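Local coordinates for protein transcriptional regulator containing CBS domains (Streptococcus pneumoniae, PDB 6UOF) that probably regulates transcription in response to a ligand, which the CBS-domain pair in this fragment would sense as part of a longer protein, at residues Gln88-Glu93 against Val111-Val116; Ser36-Val41 against Asp94-Pro99; Leu3-Leu8 against Thr81-Val86. All blocks are in the same frame, centred on the assembly; numbering follows the deposited sequence.

Overall arrangement
The fragment holds two CBS domains. Contacts 1 and 3 both use helix 83-93 and lie on the same side of the chain's centre, with their own centres about 10 Å apart. Contact 2 is about 10 Å from contact 1 and about 16 Å from contact 3, centre to centre. Contact 3 closes along the chain before contact 1 opens, whereas contact 2 alternates with each of them. Contact 1 is internal to the second domain. Strands 97-101 and 107-112 are neighbours in one sheet, and they tie contact 1 to contact 2. Contacts 2 and 3 join sequence from both CBS ranges, so the two halves of the pair are held together at separate places.

Contact 1: Gln88-Glu93 against Val111-Val116; sequences QRMIAE and VTRRDV
Met90, on helix 83-93, is nearest to Arg113 at the start of helix 113-118, and their CA atoms, 7.1 Å apart, mark the nearest approach of the two backbones. The side chain of Met90, a selenomethionine with two conformers, points toward helix 113-118. In one of its two conformers, chi3 of 78° bends the chain and carries CE to the turn that opens helix 113-118. CE sits 3.4 Å from Arg113 N and also meets Arg113 CB. Further back, Met90 SE touches Val116 CG2 at 4.1 Å. Arg113 reaches back to helix 83-93, with its chain extended from CG to NE. Its NH1 gives a hydrogen bond of 3.1 Å to Met90 O, bent to 135° at the hydrogen. The donor stands well above the carbonyl plane. NH1 also bonds to Phe95 O, its stronger partner. A water accepts from Arg113 NH2 at 2.9 Å and donates to Ile91 O at 2.7 Å. The guanidinium therefore holds the carbonyls of Met90 and Ile91, one directly and one through water. Thr112 is the N-cap of the second helix, and its OG1 accepts from Asp115 N at 3.3 Å. Helices 83-93 and 113-118 are the two helices of the second CBS domain. Their packing beside strands 97-101 and 107-112 is characteristic of the CBS beta-alpha-beta-beta-alpha fold.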
ATOM      1  N   GLN A  88      -3.305   1.855 -16.363  0.50 15.78           N
ATOM      2  CA  GLN A  88      -2.434   2.692 -17.229  0.50 16.70           C
ATOM      3  C   GLN A  88      -1.218   3.174 -16.428  0.50 15.56           C
ATOM      4  O   GLN A  88      -0.083   3.093 -16.933  0.50 15.57           O
ATOM      5  CB  GLN A  88      -3.238   3.875 -17.770  0.50 18.39           C
ATOM      6  CG  GLN A  88      -4.289   3.473 -18.795  0.50 20.17           C
ATOM      7  CD  GLN A  88      -5.337   4.539 -19.016  0.50 22.60           C
ATOM      8  OE1 GLN A  88      -5.220   5.666 -18.539  0.50 24.60           O
ATOM      9  NE2 GLN A  88      -6.380   4.181 -19.749  0.50 24.47           N
ATOM     10  N   ARG A  89      -1.458   3.674 -15.219  1.00 15.03           N
ATOM     11  CA  ARG A  89      -0.354   4.226 -14.394  1.00 14.93           C
ATOM     12  C   ARG A  89       0.495   3.117 -13.779  1.00 13.61           C
ATOM     13  O   ARG A  89       1.715   3.251 -13.692  1.00 13.85           O
ATOM     14  CB  ARG A  89      -0.910   5.175 -13.336  1.00 16.27           C
ATOM     15  CG  ARG A  89       0.185   5.932 -12.612  1.00 17.88           C
ATOM     16  CD  ARG A  89      -0.351   7.110 -11.836  1.00 19.09           C
ATOM     17  NE  ARG A  89       0.707   7.720 -11.048  1.00 20.94           N
ATOM     18  CZ  ARG A  89       0.529   8.772 -10.258  1.00 23.35           C
ATOM     19  NH1 ARG A  89      -0.667   9.330 -10.166  1.00 24.72           N
ATOM     20  NH2 ARG A  89       1.544   9.267  -9.567  1.00 24.31           N
HETATM   21  N   MSE A  90      -0.119   2.004 -13.356  1.00 12.83           N
HETATM   22  CA  MSE A  90       0.664   0.919 -12.792  0.60 12.80           C
HETATM   23  C   MSE A  90       1.636   0.381 -13.851  1.00 12.87           C
HETATM   24  O   MSE A  90       2.770   0.031 -13.525  1.00 13.25           O
HETATM   25  CB  MSE A  90      -0.264  -0.176 -12.256  0.60 12.76           C
HETATM   26  CG  MSE A  90      -1.162   0.282 -11.111  0.60 13.04           C
HETATM   27 SE   MSE A  90      -2.058  -1.208 -10.186  0.60 13.71          SE
HETATM   28  CE  MSE A  90      -0.620  -1.915  -9.048  0.60 13.60           C
ATOM     29  N   ILE A  91       1.195   0.322 -15.114  1.00 12.78           N
ATOM     30  CA  ILE A  91       2.069  -0.162 -16.181  1.00 13.69           C
ATOM     31  C   ILE A  91       3.156   0.884 -16.477  1.00 13.57           C
ATOM     32  O   ILE A  91       4.361   0.510 -16.532  1.00 14.13           O
ATOM     33  CB  ILE A  91       1.243  -0.506 -17.438  1.00 13.92           C
ATOM     34  CG1 ILE A  91       0.418  -1.778 -17.219  1.00 14.45           C
ATOM     35  CG2 ILE A  91       2.132  -0.641 -18.671  1.00 14.30           C
ATOM     36  CD1 ILE A  91      -0.757  -1.913 -18.144  1.00 15.71           C
ATOM     37  N   ALA A  92       2.756   2.138 -16.673  1.00 14.58           N
ATOM     38  CA  ALA A  92       3.725   3.176 -17.082  1.00 15.51           C
ATOM     39  C   ALA A  92       4.784   3.394 -16.001  1.00 15.54           C
ATOM     40  O   ALA A  92       5.942   3.641 -16.378  1.00 16.32           O
ATOM     41  CB  ALA A  92       2.995   4.466 -17.379  1.00 16.60           C
ATOM     42  N   GLU A  93       4.414   3.308 -14.715  1.00 15.63           N
ATOM     43  CA  GLU A  93       5.315   3.652 -13.572  1.00 17.26           C
ATOM     44  C   GLU A  93       5.754   2.415 -12.774  1.00 17.28           C
ATOM     45  O   GLU A  93       6.428   2.582 -11.751  1.00 19.72           O
ATOM     46  CB  GLU A  93       4.625   4.720 -12.722  1.00 18.88           C
ATOM     47  CG  GLU A  93       4.355   5.993 -13.511  1.00 21.50           C
ATOM     48  CD  GLU A  93       3.607   7.100 -12.784  1.00 23.36           C
ATOM     49  OE1 GLU A  93       3.546   7.068 -11.549  1.00 25.57           O
ATOM     50  OE2 GLU A  93       3.071   7.984 -13.468  1.00 30.08           O
ATOM     51  N   VAL A 111      -5.067  -1.851  -3.855  1.00 12.12           N
ATOM     52  CA  VAL A 111      -5.334  -2.608  -5.113  1.00 13.67           C
ATOM     53  C   VAL A 111      -3.985  -3.180  -5.553  1.00 12.66           C
ATOM     54  O   VAL A 111      -2.957  -2.472  -5.468  1.00 13.00           O
ATOM     55  CB  VAL A 111      -5.992  -1.785  -6.230  1.00 16.54           C
ATOM     56  CG1 VAL A 111      -7.356  -1.303  -5.825  1.00 18.35           C
ATOM     57  CG2 VAL A 111      -5.140  -0.638  -6.718  1.00 18.18           C
ATOM     58  N   THR A 112      -3.994  -4.442  -5.955  1.00 12.86           N
ATOM     59  CA  THR A 112      -2.734  -5.095  -6.385  1.00 12.85           C
ATOM     60  C   THR A 112      -2.679  -5.173  -7.909  1.00 12.92           C
ATOM     61  O   THR A 112      -3.731  -5.277  -8.569  1.00 13.64           O
ATOM     62  CB  THR A 112      -2.570  -6.500  -5.799  1.00 14.33           C
ATOM     63  OG1 THR A 112      -3.533  -7.323  -6.464  1.00 15.78           O
ATOM     64  CG2 THR A 112      -2.716  -6.552  -4.292  1.00 15.45           C
ATOM     65  N   ARG A 113      -1.462  -5.204  -8.437  1.00 13.46           N
ATOM     66  CA  ARG A 113      -1.231  -5.280  -9.898  1.00 13.14           C
ATOM     67  C   ARG A 113      -1.874  -6.550 -10.468  1.00 14.08           C
ATOM     68  O   ARG A 113      -2.556  -6.462 -11.502  1.00 14.47           O
ATOM     69  CB  ARG A 113       0.275  -5.270 -10.175  1.00 13.69           C
ATOM     70  CG  ARG A 113       0.627  -5.222 -11.649  1.00 13.70           C
ATOM     71  CD  ARG A 113       2.132  -5.398 -11.814  1.00 14.06           C
ATOM     72  NE  ARG A 113       2.471  -5.264 -13.221  1.00 14.28           N
ATOM     73  CZ  ARG A 113       2.876  -4.142 -13.821  1.00 14.66           C
ATOM     74  NH1 ARG A 113       3.021  -3.013 -13.143  1.00 14.92           N
ATOM     75  NH2 ARG A 113       3.116  -4.146 -15.120  1.00 15.06           N
ATOM     76  N   ARG A 114      -1.680  -7.693  -9.810  1.00 15.37           N
ATOM     77  CA  ARG A 114      -2.230  -8.953 -10.374  1.00 16.93           C
ATOM     78  C   ARG A 114      -3.757  -8.851 -10.494  1.00 16.57           C
ATOM     79  O   ARG A 114      -4.305  -9.282 -11.512  1.00 16.74           O
ATOM     80  CB  ARG A 114      -1.855 -10.150  -9.498  1.00 20.79           C
ATOM     81  CG  ARG A 114      -2.056 -11.490 -10.187  1.00 24.64           C
ATOM     82  CD  ARG A 114      -2.249 -12.679  -9.264  1.00 30.13           C
ATOM     83  NE  ARG A 114      -3.661 -12.928  -8.968  1.00 35.85           N
ATOM     84  CZ  ARG A 114      -4.343 -12.429  -7.938  1.00 34.84           C
ATOM     85  NH1 ARG A 114      -3.757 -11.633  -7.059  1.00 34.33           N
ATOM     86  NH2 ARG A 114      -5.620 -12.738  -7.786  1.00 41.30           N
ATOM     87  N   ASP A 115      -4.431  -8.301  -9.485  1.00 15.36           N
ATOM     88  CA  ASP A 115      -5.909  -8.232  -9.582  1.00 15.88           C
ATOM     89  C   ASP A 115      -6.319  -7.279 -10.704  1.00 15.64           C
ATOM     90  O   ASP A 115      -7.266  -7.590 -11.430  1.00 17.13           O
ATOM     91  CB  ASP A 115      -6.508  -7.813  -8.244  1.00 15.88           C
ATOM     92  CG  ASP A 115      -6.398  -8.873  -7.164  1.00 16.74           C
ATOM     93  OD1 ASP A 115      -6.372 -10.071  -7.522  1.00 19.31           O
ATOM     94  OD2 ASP A 115      -6.392  -8.505  -5.971  1.00 17.76           O
ATOM     95  N   VAL A 116      -5.619  -6.160 -10.848  1.00 14.97           N
ATOM     96  CA  VAL A 116      -5.982  -5.167 -11.891  1.00 16.44           C
ATOM     97  C   VAL A 116      -5.752  -5.768 -13.275  1.00 17.47           C
ATOM     98  O   VAL A 116      -6.595  -5.646 -14.157  1.00 19.95           O
ATOM     99  CB  VAL A 116      -5.187  -3.867 -11.689  1.00 16.05           C
ATOM    100  CG1 VAL A 116      -5.270  -2.959 -12.905  1.00 17.41           C
ATOM    101  CG2 VAL A 116      -5.627  -3.133 -10.429  1.00 16.21           C
TER
HETATM  102  O   HOH W   1       4.924  -1.985 -15.577  1.00 17.54           O

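Contact 2: Ser36-Val41 against Asp94-Pro99; sequences SSRFPV and DFEMVP
Met97 on strand 97-99 pushes its methyl group against the backbone of Arg38, Phe39 and Pro40. This methyl makes the tight part of the contact. The axes of the strand segments 39-41 and 97-99 come within 7.5 Å and run in the same sense at 26°. Met97 is a selenomethionine with CG anti to the backbone N, and its chain then bends twice. The second bend, chi3 at -66°, sets CE 3.7 Å from Arg38 C, and CE lies equally close to Phe39 C. Pro40 CD is 4.2 Å from the same Met97 CE. Further along the strands the proline rings meet, with Pro40 CB 4.3 Å from Pro99 CG. Val51 and Val110 pack on Met97 as well, so this end is buried. The other end is more open to solvent. There Arg38 and Glu96 cross, and Glu96 CG, in one of the two conformers of that residue, lies over one face of the guanidinium, 3.4 Å from Arg38 NH1. The carboxylate plane is turned 81° from the guanidinium, and Glu96 OE1 stays 5.1 Å from Arg38 NH1. The charges may attract at that distance, but they form no salt bridge. The segments come from different CBS domains. Between these segments the contact is mainly apolar: a methyl group on backbone and proline atoms, and two proline rings. A charged pair is only loosely associated on the more exposed side.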
ATOM      1  N   SER A  36       3.615 -10.881   1.165  1.00 14.66           N
ATOM      2  CA  SER A  36       3.612  -9.625   0.367  1.00 14.73           C
ATOM      3  C   SER A  36       4.748  -8.764   0.919  1.00 14.35           C
ATOM      4  O   SER A  36       5.094  -8.966   2.096  1.00 14.79           O
ATOM      5  CB  SER A  36       2.297  -8.887   0.430  1.00 15.25           C
ATOM      6  OG  SER A  36       1.243  -9.616  -0.183  1.00 17.38           O
ATOM      7  N   SER A  37       5.254  -7.812   0.136  1.00 14.26           N
ATOM      8  CA  SER A  37       6.420  -7.020   0.632  1.00 14.48           C
ATOM      9  C   SER A  37       6.241  -5.509   0.473  1.00 12.95           C
ATOM     10  O   SER A  37       7.193  -4.772   0.801  1.00 13.47           O
ATOM     11  CB  SER A  37       7.676  -7.456  -0.054  1.00 15.21           C
ATOM     12  OG  SER A  37       7.583  -7.223  -1.446  1.00 16.11           O
ATOM     13  N   ARG A  38       5.101  -5.053  -0.016  1.00 12.65           N
ATOM     14  CA  ARG A  38       4.868  -3.603  -0.199  1.00 12.82           C
ATOM     15  C   ARG A  38       3.592  -3.248   0.551  1.00 12.13           C
ATOM     16  O   ARG A  38       2.524  -3.784   0.228  1.00 12.13           O
ATOM     17  CB  ARG A  38       4.813  -3.240  -1.677  1.00 14.27           C
ATOM     18  CG  ARG A  38       6.089  -3.627  -2.407  1.00 16.13           C
ATOM     19  CD  ARG A  38       6.185  -3.109  -3.820  1.00 18.47           C
ATOM     20  NE  ARG A  38       7.485  -3.456  -4.368  1.00 22.63           N
ATOM     21  CZ  ARG A  38       7.902  -3.137  -5.582  1.00 24.37           C
ATOM     22  NH1 ARG A  38       7.125  -2.442  -6.395  1.00 26.45           N
ATOM     23  NH2 ARG A  38       9.106  -3.503  -5.975  1.00 26.98           N
ATOM     24  N   PHE A  39       3.736  -2.387   1.541  1.00 11.09           N
ATOM     25  CA  PHE A  39       2.563  -2.060   2.390  1.00 10.83           C
ATOM     26  C   PHE A  39       2.369  -0.567   2.558  1.00 10.64           C
ATOM     27  O   PHE A  39       3.344   0.196   2.646  1.00 10.84           O
ATOM     28  CB  PHE A  39       2.714  -2.639   3.797  1.00 10.90           C
ATOM     29  CG  PHE A  39       2.865  -4.135   3.824  1.00 11.28           C
ATOM     30  CD1 PHE A  39       1.770  -4.957   3.611  1.00 11.27           C
ATOM     31  CD2 PHE A  39       4.094  -4.733   4.029  1.00 11.43           C
ATOM     32  CE1 PHE A  39       1.908  -6.334   3.608  1.00 12.07           C
ATOM     33  CE2 PHE A  39       4.227  -6.107   4.043  1.00 12.44           C
ATOM     34  CZ  PHE A  39       3.138  -6.906   3.826  1.00 12.39           C
ATOM     35  N   PRO A  40       1.100  -0.096   2.660  1.00 10.30           N
ATOM     36  CA  PRO A  40       0.849   1.295   3.035  1.00 10.44           C
ATOM     37  C   PRO A  40       1.197   1.481   4.511  1.00 10.16           C
ATOM     38  O   PRO A  40       1.078   0.568   5.312  1.00 10.56           O
ATOM     39  CB  PRO A  40      -0.655   1.460   2.813  1.00 10.98           C
ATOM     40  CG  PRO A  40      -1.225   0.060   3.046  1.00 11.39           C
ATOM     41  CD  PRO A  40      -0.150  -0.875   2.515  1.00 10.48           C
ATOM     42  N   VAL A  41       1.586   2.709   4.837  1.00 10.36           N
ATOM     43  CA  VAL A  41       1.921   3.097   6.234  1.00 10.30           C
ATOM     44  C   VAL A  41       0.987   4.216   6.685  1.00 10.58           C
ATOM     45  O   VAL A  41       0.830   5.193   5.946  1.00 10.95           O
ATOM     46  CB  VAL A  41       3.379   3.562   6.337  1.00 10.60           C
ATOM     47  CG1 VAL A  41       3.723   3.800   7.790  1.00 10.71           C
ATOM     48  CG2 VAL A  41       4.338   2.558   5.712  1.00 11.11           C
ATOM     49  N   ASP A  94       5.385   1.224 -13.243  1.00 16.97           N
ATOM     50  CA  ASP A  94       5.793  -0.095 -12.685  1.00 18.29           C
ATOM     51  C   ASP A  94       5.417  -0.207 -11.203  1.00 17.72           C
ATOM     52  O   ASP A  94       6.285  -0.449 -10.357  1.00 20.80           O
ATOM     53  CB  ASP A  94       7.268  -0.393 -12.952  1.00 21.17           C
ATOM     54  CG  ASP A  94       7.571  -1.881 -12.887  1.00 21.87           C
ATOM     55  OD1 ASP A  94       6.776  -2.674 -13.459  1.00 24.10           O
ATOM     56  OD2 ASP A  94       8.578  -2.240 -12.263  1.00 23.93           O
ATOM     57  N   PHE A  95       4.141  -0.013 -10.908  1.00 14.45           N
ATOM     58  CA  PHE A  95       3.651  -0.243  -9.534  1.00 14.13           C
ATOM     59  C   PHE A  95       3.177  -1.690  -9.368  1.00 13.62           C
ATOM     60  O   PHE A  95       2.613  -2.295 -10.314  1.00 14.45           O
ATOM     61  CB  PHE A  95       2.449   0.656  -9.233  1.00 14.75           C
ATOM     62  CG  PHE A  95       2.779   2.090  -8.915  1.00 15.85           C
ATOM     63  CD1 PHE A  95       2.851   3.058  -9.909  1.00 17.62           C
ATOM     64  CD2 PHE A  95       2.989   2.475  -7.599  1.00 17.59           C
ATOM     65  CE1 PHE A  95       3.127   4.379  -9.584  1.00 18.63           C
ATOM     66  CE2 PHE A  95       3.282   3.791  -7.287  1.00 18.68           C
ATOM     67  CZ  PHE A  95       3.360   4.734  -8.282  1.00 19.33           C
ATOM     68  N   GLU A  96       3.305  -2.189  -8.144  1.00 13.91           N
ATOM     69  CA  GLU A  96       2.807  -3.533  -7.744  0.60 14.59           C
ATOM     70  C   GLU A  96       1.569  -3.380  -6.861  1.00 13.98           C
ATOM     71  O   GLU A  96       0.744  -4.279  -6.784  1.00 13.89           O
ATOM     72  CB  GLU A  96       3.879  -4.295  -6.962  0.60 16.49           C
ATOM     73  CG  GLU A  96       5.071  -4.740  -7.793  0.60 19.00           C
ATOM     74  CD  GLU A  96       4.855  -6.008  -8.603  0.60 20.62           C
ATOM     75  OE1 GLU A  96       5.861  -6.644  -8.961  0.60 26.23           O
ATOM     76  OE2 GLU A  96       3.688  -6.377  -8.845  0.60 24.13           O
HETATM   77  N   MSE A  97       1.418  -2.205  -6.237  1.00 13.55           N
HETATM   78  CA  MSE A  97       0.365  -2.001  -5.186  1.00 14.60           C
HETATM   79  C   MSE A  97       0.071  -0.506  -5.142  1.00 14.08           C
HETATM   80  O   MSE A  97       0.985   0.275  -5.341  1.00 14.83           O
HETATM   81  CB  MSE A  97       0.923  -2.477  -3.841  1.00 16.97           C
HETATM   82  CG  MSE A  97       0.047  -2.309  -2.612  1.00 18.43           C
HETATM   83 SE   MSE A  97       0.193  -0.543  -1.795  1.00 17.71          SE
HETATM   84  CE  MSE A  97       1.980  -0.301  -1.073  1.00 19.51           C
ATOM     85  N   VAL A  98      -1.194  -0.137  -4.971  1.00 12.87           N
ATOM     86  CA  VAL A  98      -1.588   1.254  -4.807  1.00 12.73           C
ATOM     87  C   VAL A  98      -2.525   1.350  -3.609  1.00 11.98           C
ATOM     88  O   VAL A  98      -3.505   0.597  -3.515  1.00 12.00           O
ATOM     89  CB  VAL A  98      -2.263   1.831  -6.060  1.00 13.46           C
ATOM     90  CG1 VAL A  98      -2.563   3.316  -5.894  1.00 14.09           C
ATOM     91  CG2 VAL A  98      -1.427   1.591  -7.307  1.00 14.85           C
ATOM     92  N   PRO A  99      -2.259   2.257  -2.643  1.00 11.51           N
ATOM     93  CA  PRO A  99      -3.183   2.424  -1.528  1.00 11.94           C
ATOM     94  C   PRO A  99      -4.524   3.038  -1.945  1.00 11.71           C
ATOM     95  O   PRO A  99      -4.582   3.886  -2.823  1.00 12.47           O
ATOM     96  CB  PRO A  99      -2.450   3.380  -0.584  1.00 12.37           C
ATOM     97  CG  PRO A  99      -1.001   3.308  -1.012  1.00 12.82           C
ATOM     98  CD  PRO A  99      -1.070   3.124  -2.513  1.00 12.03           C
TER

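Contact 3: Leu3-Leu8 against Thr81-Val86; sequences LTVEKL and TNIANV
Leu3 O accepts from Ile83 N at 3.0 Å, in an almost straight bond of 176° at the hydrogen. Val5 N donates to Thr81 O at 2.9 Å, nearly along the C=O axis. The two bonds frame a single bridge between the backbones of Thr4 and Asn82. Thr81 O has a second, weaker neighbour in Thr4 CA, a CA-H...O contact of 3.2 Å. The bond to Leu3 O satisfies Ile83 N, in the first turn of helix 83-93. Asn82 is the N-cap of that helix, and its OD1 takes the next amide, Ala84 N, at 2.8 Å. Asn82 ND2 bonds to Asp1, and Thr81 OG1 to Gly78 N. Segment 3-8 leads into the first CBS range but packs on the second domain, and strand 10-11 then joins that domain's sheet beside strand 107-112, consistent with the intertwined build of a CBS pair. Apolar atoms line the bridge. Ile83 CG1 meets Leu3 CG at 3.9 Å. With chi2 at -61°, Ile83 CD1 is 3.7 Å from CD1 of Leu8, which has two conformers. Val5 CG2 sits beside Thr81 CB and touches Val86 CG2 at 4.0 Å.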
ATOM      1  N   LEU A   3     -16.044  -0.537 -14.289  1.00 22.39           N
ATOM      2  CA  LEU A   3     -15.150  -1.264 -13.342  1.00 20.63           C
ATOM      3  C   LEU A   3     -14.345  -0.261 -12.508  1.00 18.71           C
ATOM      4  O   LEU A   3     -13.495   0.457 -13.069  1.00 19.57           O
ATOM      5  CB  LEU A   3     -14.243  -2.251 -14.081  1.00 22.76           C
ATOM      6  CG  LEU A   3     -13.408  -3.145 -13.165  1.00 23.93           C
ATOM      7  CD1 LEU A   3     -14.286  -3.974 -12.242  1.00 26.10           C
ATOM      8  CD2 LEU A   3     -12.499  -4.050 -13.970  1.00 25.64           C
ATOM      9  N   THR A   4     -14.615  -0.241 -11.201  1.00 17.10           N
ATOM     10  CA  THR A   4     -13.950   0.695 -10.263  1.00 16.64           C
ATOM     11  C   THR A   4     -13.111  -0.054  -9.220  1.00 15.84           C
ATOM     12  O   THR A   4     -13.249  -1.273  -9.083  1.00 16.14           O
ATOM     13  CB  THR A   4     -15.011   1.543  -9.556  1.00 17.17           C
ATOM     14  OG1 THR A   4     -15.810   0.604  -8.841  1.00 18.30           O
ATOM     15  CG2 THR A   4     -15.865   2.363 -10.499  1.00 18.70           C
ATOM     16  N   VAL A   5     -12.285   0.698  -8.491  1.00 14.77           N
ATOM     17  CA  VAL A   5     -11.444   0.168  -7.386  1.00 14.95           C
ATOM     18  C   VAL A   5     -12.300  -0.569  -6.348  1.00 14.75           C
ATOM     19  O   VAL A   5     -11.863  -1.605  -5.832  1.00 14.79           O
ATOM     20  CB  VAL A   5     -10.653   1.332  -6.769  1.00 14.58           C
ATOM     21  CG1 VAL A   5     -10.048   0.980  -5.426  1.00 14.97           C
ATOM     22  CG2 VAL A   5      -9.587   1.831  -7.744  1.00 14.87           C
ATOM     23  N   GLU A   6     -13.484  -0.043  -6.049  1.00 15.53           N
ATOM     24  CA  GLU A   6     -14.353  -0.670  -5.028  1.00 16.52           C
ATOM     25  C   GLU A   6     -14.529  -2.178  -5.278  1.00 16.42           C
ATOM     26  O   GLU A   6     -14.537  -2.949  -4.305  1.00 17.31           O
ATOM     27  CB  GLU A   6     -15.701   0.051  -5.062  1.00 18.04           C
ATOM     28  CG  GLU A   6     -16.618  -0.303  -3.908  1.00 19.88           C
ATOM     29  CD  GLU A   6     -17.871   0.548  -3.820  1.00 23.00           C
ATOM     30  OE1 GLU A   6     -18.252   1.179  -4.832  1.00 25.08           O
ATOM     31  OE2 GLU A   6     -18.474   0.571  -2.734  1.00 26.19           O
ATOM     32  N   LYS A   7     -14.638  -2.580  -6.538  1.00 16.15           N
ATOM     33  CA  LYS A   7     -14.943  -3.990  -6.879  1.00 17.20           C
ATOM     34  C   LYS A   7     -13.732  -4.917  -6.702  1.00 16.41           C
ATOM     35  O   LYS A   7     -13.949  -6.116  -6.518  1.00 18.03           O
ATOM     36  CB  LYS A   7     -15.499  -4.031  -8.308  1.00 19.26           C
ATOM     37  CG  LYS A   7     -16.761  -3.193  -8.519  1.00 22.35           C
ATOM     38  CD  LYS A   7     -17.380  -3.286  -9.899  1.00 25.71           C
ATOM     39  CE  LYS A   7     -18.581  -2.377 -10.077  1.00 28.69           C
ATOM     40  NZ  LYS A   7     -19.145  -2.483 -11.444  1.00 32.50           N
ATOM     41  N   LEU A   8     -12.509  -4.364  -6.720  0.60 15.67           N
ATOM     42  CA  LEU A   8     -11.239  -5.148  -6.754  0.60 15.53           C
ATOM     43  C   LEU A   8     -10.349  -4.971  -5.526  0.60 14.19           C
ATOM     44  O   LEU A   8      -9.445  -5.803  -5.346  0.60 14.09           O
ATOM     45  CB  LEU A   8     -10.435  -4.689  -7.974  0.60 17.14           C
ATOM     46  CG  LEU A   8     -10.810  -5.324  -9.305  0.60 18.99           C
ATOM     47  CD1 LEU A   8     -10.090  -4.628 -10.452  0.60 19.11           C
ATOM     48  CD2 LEU A   8     -10.462  -6.796  -9.284  0.60 19.57           C
ATOM     49  N   THR A  81     -12.601   5.282  -8.242  1.00 16.93           N
ATOM     50  CA  THR A  81     -11.592   5.441  -9.323  1.00 17.50           C
ATOM     51  C   THR A  81     -11.738   4.336 -10.382  1.00 17.78           C
ATOM     52  O   THR A  81     -11.909   3.151 -10.002  1.00 17.59           O
ATOM     53  CB  THR A  81     -10.177   5.458  -8.737  1.00 17.43           C
ATOM     54  OG1 THR A  81     -10.097   6.522  -7.786  1.00 17.94           O
ATOM     55  CG2 THR A  81      -9.109   5.613  -9.798  1.00 17.60           C
ATOM     56  N   ASN A  82     -11.664   4.726 -11.662  1.00 19.50           N
ATOM     57  CA  ASN A  82     -11.737   3.821 -12.839  1.00 20.84           C
ATOM     58  C   ASN A  82     -10.505   2.909 -12.859  1.00 19.85           C
ATOM     59  O   ASN A  82      -9.368   3.426 -12.835  1.00 19.69           O
ATOM     60  CB  ASN A  82     -11.824   4.610 -14.150  1.00 23.15           C
ATOM     61  CG  ASN A  82     -12.157   3.759 -15.361  1.00 25.83           C
ATOM     62  OD1 ASN A  82     -11.857   2.560 -15.415  1.00 28.16           O
ATOM     63  ND2 ASN A  82     -12.744   4.378 -16.369  1.00 28.46           N
ATOM     64  N   ILE A  83     -10.721   1.596 -12.933  1.00 19.46           N
ATOM     65  CA  ILE A  83      -9.596   0.617 -12.979  1.00 19.47           C
ATOM     66  C   ILE A  83      -8.752   0.833 -14.243  1.00 19.63           C
ATOM     67  O   ILE A  83      -7.527   0.625 -14.151  1.00 18.76           O
ATOM     68  CB  ILE A  83     -10.128  -0.827 -12.868  1.00 21.10           C
ATOM     69  CG1 ILE A  83     -10.612  -1.125 -11.449  1.00 21.69           C
ATOM     70  CG2 ILE A  83      -9.094  -1.842 -13.315  1.00 21.39           C
ATOM     71  CD1 ILE A  83      -9.538  -1.013 -10.392  1.00 22.12           C
ATOM     72  N   ALA A  84      -9.354   1.228 -15.370  1.00 20.33           N
ATOM     73  CA  ALA A  84      -8.575   1.461 -16.617  1.00 22.04           C
ATOM     74  C   ALA A  84      -7.476   2.494 -16.347  1.00 21.35           C
ATOM     75  O   ALA A  84      -6.341   2.298 -16.794  1.00 21.20           O
ATOM     76  CB  ALA A  84      -9.485   1.922 -17.726  1.00 24.20           C
ATOM     77  N   ASN A  85      -7.817   3.571 -15.645  1.00 21.06           N
ATOM     78  CA  ASN A  85      -6.833   4.638 -15.318  1.00 21.68           C
ATOM     79  C   ASN A  85      -5.759   4.091 -14.374  1.00 19.01           C
ATOM     80  O   ASN A  85      -4.571   4.388 -14.595  1.00 19.88           O
ATOM     81  CB  ASN A  85      -7.538   5.856 -14.724  1.00 23.64           C
ATOM     82  CG  ASN A  85      -8.442   6.537 -15.729  1.00 26.64           C
ATOM     83  OD1 ASN A  85      -8.317   6.317 -16.934  1.00 29.42           O
ATOM     84  ND2 ASN A  85      -9.329   7.386 -15.245  1.00 29.83           N
ATOM     85  N   VAL A  86      -6.154   3.312 -13.369  1.00 16.81           N
ATOM     86  CA  VAL A  86      -5.177   2.700 -12.426  1.00 16.22           C
ATOM     87  C   VAL A  86      -4.215   1.794 -13.204  1.00 15.28           C
ATOM     88  O   VAL A  86      -3.001   1.873 -12.980  1.00 15.21           O
ATOM     89  CB  VAL A  86      -5.891   1.922 -11.305  1.00 16.60           C
ATOM     90  CG1 VAL A  86      -4.910   1.193 -10.403  1.00 16.55           C
ATOM     91  CG2 VAL A  86      -6.802   2.821 -10.488  1.00 17.16           C
TER